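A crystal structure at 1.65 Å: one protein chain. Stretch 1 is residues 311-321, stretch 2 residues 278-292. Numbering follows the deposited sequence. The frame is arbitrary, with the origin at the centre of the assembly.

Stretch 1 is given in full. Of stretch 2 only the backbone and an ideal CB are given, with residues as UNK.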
# COMPACT_ATOMS: atom_id res chain seq x y z
N GLY A 311 9.58 35.16 -7.33
CA GLY A 311 10.54 35.67 -6.37
C GLY A 311 10.57 34.87 -5.08
O GLY A 311 10.71 35.42 -3.99
N TRP A 312 10.42 33.56 -5.21
CA TRP A 312 10.36 32.65 -4.06
C TRP A 312 11.58 31.75 -4.02
O TRP A 312 12.06 31.28 -5.06
CB TRP A 312 9.13 31.75 -4.17
CG TRP A 312 7.80 32.44 -4.08
CD1 TRP A 312 7.53 33.71 -3.65
CD2 TRP A 312 6.54 31.85 -4.40
NE1 TRP A 312 6.17 33.94 -3.70
CE2 TRP A 312 5.55 32.81 -4.16
CE3 TRP A 312 6.16 30.59 -4.87
CZ2 TRP A 312 4.20 32.56 -4.37
CZ3 TRP A 312 4.82 30.34 -5.09
CH2 TRP A 312 3.86 31.32 -4.84
N GLU A 313 12.07 31.46 -2.82
CA GLU A 313 13.14 30.49 -2.68
C GLU A 313 12.55 29.09 -2.63
O GLU A 313 11.67 28.81 -1.81
CB GLU A 313 13.94 30.76 -1.41
CG GLU A 313 15.15 29.86 -1.24
CD GLU A 313 15.96 30.22 -0.02
OE1 GLU A 313 15.51 31.09 0.76
OE2 GLU A 313 17.06 29.64 0.16
N PRO A 314 13.04 28.19 -3.49
CA PRO A 314 12.50 26.84 -3.54
C PRO A 314 12.90 26.04 -2.31
O PRO A 314 13.90 26.36 -1.66
CB PRO A 314 13.15 26.23 -4.79
CG PRO A 314 14.09 27.28 -5.34
CD PRO A 314 14.26 28.33 -4.30
N PRO A 315 12.14 24.99 -1.99
CA PRO A 315 12.55 24.08 -0.91
C PRO A 315 13.71 23.20 -1.35
O PRO A 315 13.99 23.08 -2.54
CB PRO A 315 11.30 23.22 -0.71
CG PRO A 315 10.61 23.22 -2.05
CD PRO A 315 10.89 24.57 -2.66
N GLU A 316 14.41 22.58 -0.39
CA GLU A 316 15.36 21.54 -0.75
C GLU A 316 14.61 20.41 -1.45
O GLU A 316 13.49 20.07 -1.06
CB GLU A 316 16.09 21.02 0.49
CG GLU A 316 16.94 22.07 1.18
CD GLU A 316 18.14 22.51 0.34
OE1 GLU A 316 18.65 21.67 -0.44
OE2 GLU A 316 18.57 23.67 0.48
N PHE A 317 15.21 19.86 -2.50
CA PHE A 317 14.61 18.75 -3.23
C PHE A 317 15.44 17.49 -3.05
O PHE A 317 16.63 17.47 -3.35
CB PHE A 317 14.49 19.08 -4.73
CG PHE A 317 13.36 20.01 -5.06
CD1 PHE A 317 12.07 19.52 -5.27
CD2 PHE A 317 13.58 21.38 -5.20
CE1 PHE A 317 11.03 20.38 -5.58
CE2 PHE A 317 12.55 22.23 -5.52
CZ PHE A 317 11.27 21.74 -5.72
N ILE A 318 14.80 16.44 -2.55
CA ILE A 318 15.48 15.17 -2.31
C ILE A 318 14.73 14.03 -2.98
O ILE A 318 13.60 13.72 -2.60
CB ILE A 318 15.63 14.91 -0.80
CG1 ILE A 318 16.37 16.07 -0.15
CG2 ILE A 318 16.36 13.59 -0.56
CD1 ILE A 318 16.22 16.15 1.34
N HIS A 319 15.35 13.43 -3.99
CA HIS A 319 14.70 12.40 -4.79
C HIS A 319 15.37 11.05 -4.55
O HIS A 319 16.60 10.95 -4.57
CB HIS A 319 14.79 12.76 -6.28
CG HIS A 319 13.83 13.82 -6.70
ND1 HIS A 319 13.90 15.12 -6.23
CD2 HIS A 319 12.80 13.80 -7.58
CE1 HIS A 319 12.94 15.84 -6.78
NE2 HIS A 319 12.26 15.06 -7.61
N TYR A 320 14.57 10.03 -4.30
CA TYR A 320 15.11 8.70 -4.06
C TYR A 320 14.68 7.70 -5.12
O TYR A 320 13.68 7.90 -5.82
CB TYR A 320 14.75 8.21 -2.66
CG TYR A 320 13.28 8.24 -2.34
CD1 TYR A 320 12.75 9.21 -1.49
CD2 TYR A 320 12.41 7.29 -2.88
CE1 TYR A 320 11.40 9.23 -1.19
CE2 TYR A 320 11.06 7.31 -2.59
CZ TYR A 320 10.56 8.28 -1.74
OH TYR A 320 9.22 8.31 -1.44
N GLY A 321 15.43 6.61 -5.23
CA GLY A 321 15.21 5.64 -6.29
C GLY A 321 13.89 4.91 -6.24
O GLY A 321 13.22 4.89 -5.21
N UNK A 278 1.53 22.27 -6.99
CA UNK A 278 2.52 21.76 -6.02
C UNK A 278 3.46 22.89 -5.58
O UNK A 278 3.71 23.10 -4.39
CB UNK A 278 3.33 20.61 -6.62
N UNK A 279 3.99 23.64 -6.55
CA UNK A 279 4.90 24.74 -6.23
C UNK A 279 4.22 25.80 -5.40
O UNK A 279 4.77 26.27 -4.40
CB UNK A 279 5.46 25.37 -7.51
N UNK A 280 3.02 26.21 -5.80
CA UNK A 280 2.29 27.23 -5.05
C UNK A 280 2.03 26.76 -3.60
O UNK A 280 2.23 27.52 -2.64
CB UNK A 280 0.97 27.56 -5.75
N UNK A 281 1.59 25.51 -3.46
CA UNK A 281 1.25 25.00 -2.13
C UNK A 281 2.49 24.73 -1.28
O UNK A 281 2.48 25.02 -0.09
CB UNK A 281 0.42 23.72 -2.26
N UNK A 282 3.55 24.22 -1.89
CA UNK A 282 4.79 24.03 -1.13
C UNK A 282 5.25 25.37 -0.57
O UNK A 282 5.68 25.47 0.58
CB UNK A 282 5.88 23.41 -2.00
N UNK A 283 5.16 26.43 -1.38
CA UNK A 283 5.61 27.73 -0.90
C UNK A 283 4.70 28.27 0.17
O UNK A 283 5.15 28.69 1.23
CB UNK A 283 5.70 28.73 -2.06
N UNK A 284 3.39 28.28 -0.10
CA UNK A 284 2.48 28.94 0.84
C UNK A 284 2.36 28.21 2.17
O UNK A 284 2.13 28.86 3.21
CB UNK A 284 1.09 29.07 0.21
N UNK A 285 2.52 26.89 2.15
CA UNK A 285 2.42 26.09 3.37
C UNK A 285 3.74 26.04 4.11
O UNK A 285 3.82 25.44 5.17
CB UNK A 285 1.96 24.67 3.04
N UNK A 286 4.77 26.64 3.52
CA UNK A 286 6.09 26.64 4.15
C UNK A 286 6.90 25.35 4.12
O UNK A 286 7.75 25.14 4.99
CB UNK A 286 5.92 27.04 5.62
N UNK A 287 6.65 24.48 3.15
CA UNK A 287 7.43 23.24 3.02
C UNK A 287 8.91 23.58 2.78
O UNK A 287 9.23 24.42 1.93
CB UNK A 287 6.89 22.38 1.88
N UNK A 288 9.80 22.94 3.55
CA UNK A 288 11.23 23.25 3.47
C UNK A 288 12.02 22.19 2.72
O UNK A 288 13.06 22.48 2.13
CB UNK A 288 11.81 23.41 4.88
N UNK A 289 11.51 20.96 2.75
CA UNK A 289 12.18 19.82 2.14
C UNK A 289 11.14 18.98 1.44
O UNK A 289 10.15 18.55 2.06
CB UNK A 289 12.95 19.00 3.18
N UNK A 290 11.36 18.76 0.15
CA UNK A 290 10.49 17.93 -0.66
C UNK A 290 11.14 16.57 -0.89
O UNK A 290 12.18 16.47 -1.54
CB UNK A 290 10.18 18.61 -1.99
N UNK A 291 10.52 15.53 -0.34
CA UNK A 291 11.08 14.19 -0.37
C UNK A 291 10.09 13.25 -1.04
O UNK A 291 9.02 12.98 -0.49
CB UNK A 291 11.42 13.71 1.04
N UNK A 292 10.43 12.77 -2.23
CA UNK A 292 9.58 11.81 -2.93
C UNK A 292 10.40 10.84 -3.79
O UNK A 292 11.59 11.05 -4.01
CB UNK A 292 8.57 12.55 -3.80

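Positions 278 to 284 have helical phi/psi, and little of stretch 1 reaches most of them. At 278, 279 and 281 the ideal CB has nothing of stretch 1 within 5.5 Å, so many helix-compatible residues would suit; they are Val278, Ala279 and Asp281. At 280 the CB points sideways, 4.8 Å from Trp312 CZ3, which leaves room for a modest side chain; it is Val280, whose CA meets the edge of the indole (CA to Trp312 CZ3, 4.0 Å). Position 282 points toward Pro315, its CB 4.7 Å from Pro315 CG, and does not demand a particular chemistry; it is Asp282, bonded elsewhere in the structure.

Position 283 is more restrictive. Its CB points toward stretch 1 and lies 3.4 Å from Trp312 CE3, a tight approach, so a side chain can run along the indole face; a flat ring or a slim chain would suit. It is His283, whose t rotamer at chi1 takes that course. Its ring stacks face to face on the five-membered ring of Trp312, centroids 3.4 Å apart and planes at 8°. A water bridges the helix and the loop, its O 3.1 Å from His283 ND1 and 2.6 Å from Glu313 O, to which it donates.

Positions 284 and 285 are unconstrained by nearby CB contacts: Leu284 and Leu285. At 286, phi/psi of 74/26 favours glycine, and Gly286 closes the helix in a Schellman motif. Position 287 points sideways, 5.2 Å from Pro315 CB, and tolerates many residues; it is Val287. At 288 the CB points away and nothing of stretch 1 lies within 5.5 Å of it, so many residues would suit. It is Thr288, whose O accepts from Glu316 N (2.9 Å).

From 289 the chain pairs in parallel with 316-318. Position 289 shares a face with Glu316 and Ile318; aliphatic, aromatic or polar groups could fit. His289 brings CD2 to 3.5 Å from Glu316 CB, and its ND1 hydrogen-bonds Thr288 OG1 (2.7 Å).

Position 290 faces Phe317 CD1, 3.9 Å from its CB, and Pro315 CG, 4.6 Å away: a compact apolar residue suits. Val290 sets CG2 3.6 Å from Pro315 CG, while its N donates to Glu316 O (2.8 Å) and its O accepts from Ile318 N (2.8 Å).

At 291, its CB 5.0 Å from Tyr320 CE1, Ile318 and Tyr320 offer an apolar surface for Leu, Ile or Met. Leu291 places CD1 3.6 Å from both Ile318 CG2 and Tyr320 CD1.

Position 292 points away, but a long chain could return toward the His319 ring. Arg292 does: His319 NE2 lies over its guanidinium, 2.9 Å from NH2, at an angle too poor for a hydrogen bond. Its O accepts from Tyr320 N (3.2 Å).

Stretch 2 278-292: VAVDDHLLGVTHVLR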
# COMPACT_ATOMS: atom_id res chain seq x y z
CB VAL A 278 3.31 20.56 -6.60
CG1 VAL A 278 4.55 20.27 -5.76
CG2 VAL A 278 2.42 19.34 -6.66
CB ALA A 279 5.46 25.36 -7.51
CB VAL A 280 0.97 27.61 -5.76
CG1 VAL A 280 0.10 28.48 -4.84
CG2 VAL A 280 1.26 28.38 -7.07
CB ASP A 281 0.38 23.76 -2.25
CG ASP A 281 -1.03 24.10 -2.68
OD1 ASP A 281 -1.38 25.30 -2.70
OD2 ASP A 281 -1.77 23.16 -3.02
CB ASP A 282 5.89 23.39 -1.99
CG ASP A 282 5.74 21.89 -2.12
OD1 ASP A 282 4.95 21.28 -1.38
OD2 ASP A 282 6.44 21.30 -2.98
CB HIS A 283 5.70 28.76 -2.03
CG HIS A 283 5.96 30.14 -1.53
ND1 HIS A 283 7.20 30.56 -1.10
CD2 HIS A 283 5.13 31.20 -1.37
CE1 HIS A 283 7.13 31.81 -0.70
NE2 HIS A 283 5.89 32.23 -0.87
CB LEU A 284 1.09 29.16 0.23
CG LEU A 284 1.02 30.14 -0.94
CD1 LEU A 284 -0.39 30.09 -1.56
CD2 LEU A 284 1.36 31.56 -0.48
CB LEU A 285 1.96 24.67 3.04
CG LEU A 285 0.56 24.66 2.42
CD1 LEU A 285 0.23 23.26 1.90
CD2 LEU A 285 -0.48 25.11 3.43
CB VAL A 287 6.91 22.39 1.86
CG1 VAL A 287 7.86 21.24 1.56
CG2 VAL A 287 5.51 21.88 2.22
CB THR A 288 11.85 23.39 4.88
OG1 THR A 288 11.69 22.16 5.60
CG2 THR A 288 11.17 24.52 5.64
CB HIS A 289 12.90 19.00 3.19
CG HIS A 289 14.03 19.72 3.85
ND1 HIS A 289 13.85 20.63 4.86
CD2 HIS A 289 15.37 19.68 3.62
CE1 HIS A 289 15.01 21.12 5.23
NE2 HIS A 289 15.96 20.55 4.50
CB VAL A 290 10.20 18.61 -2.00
CG1 VAL A 290 9.50 17.63 -2.95
CG2 VAL A 290 9.38 19.89 -1.79
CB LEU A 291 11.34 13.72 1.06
CG LEU A 291 11.91 12.32 1.29
CD1 LEU A 291 13.22 12.18 0.53
CD2 LEU A 291 12.10 12.08 2.77
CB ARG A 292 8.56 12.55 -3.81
CG ARG A 292 9.20 13.28 -4.98
CD ARG A 292 8.23 14.26 -5.63
NE ARG A 292 8.90 15.49 -6.05
CZ ARG A 292 9.39 15.71 -7.27
NH1 ARG A 292 9.30 14.77 -8.20
NH2 ARG A 292 9.98 16.87 -7.55
O HOH W 1 9.25 28.21 -1.15
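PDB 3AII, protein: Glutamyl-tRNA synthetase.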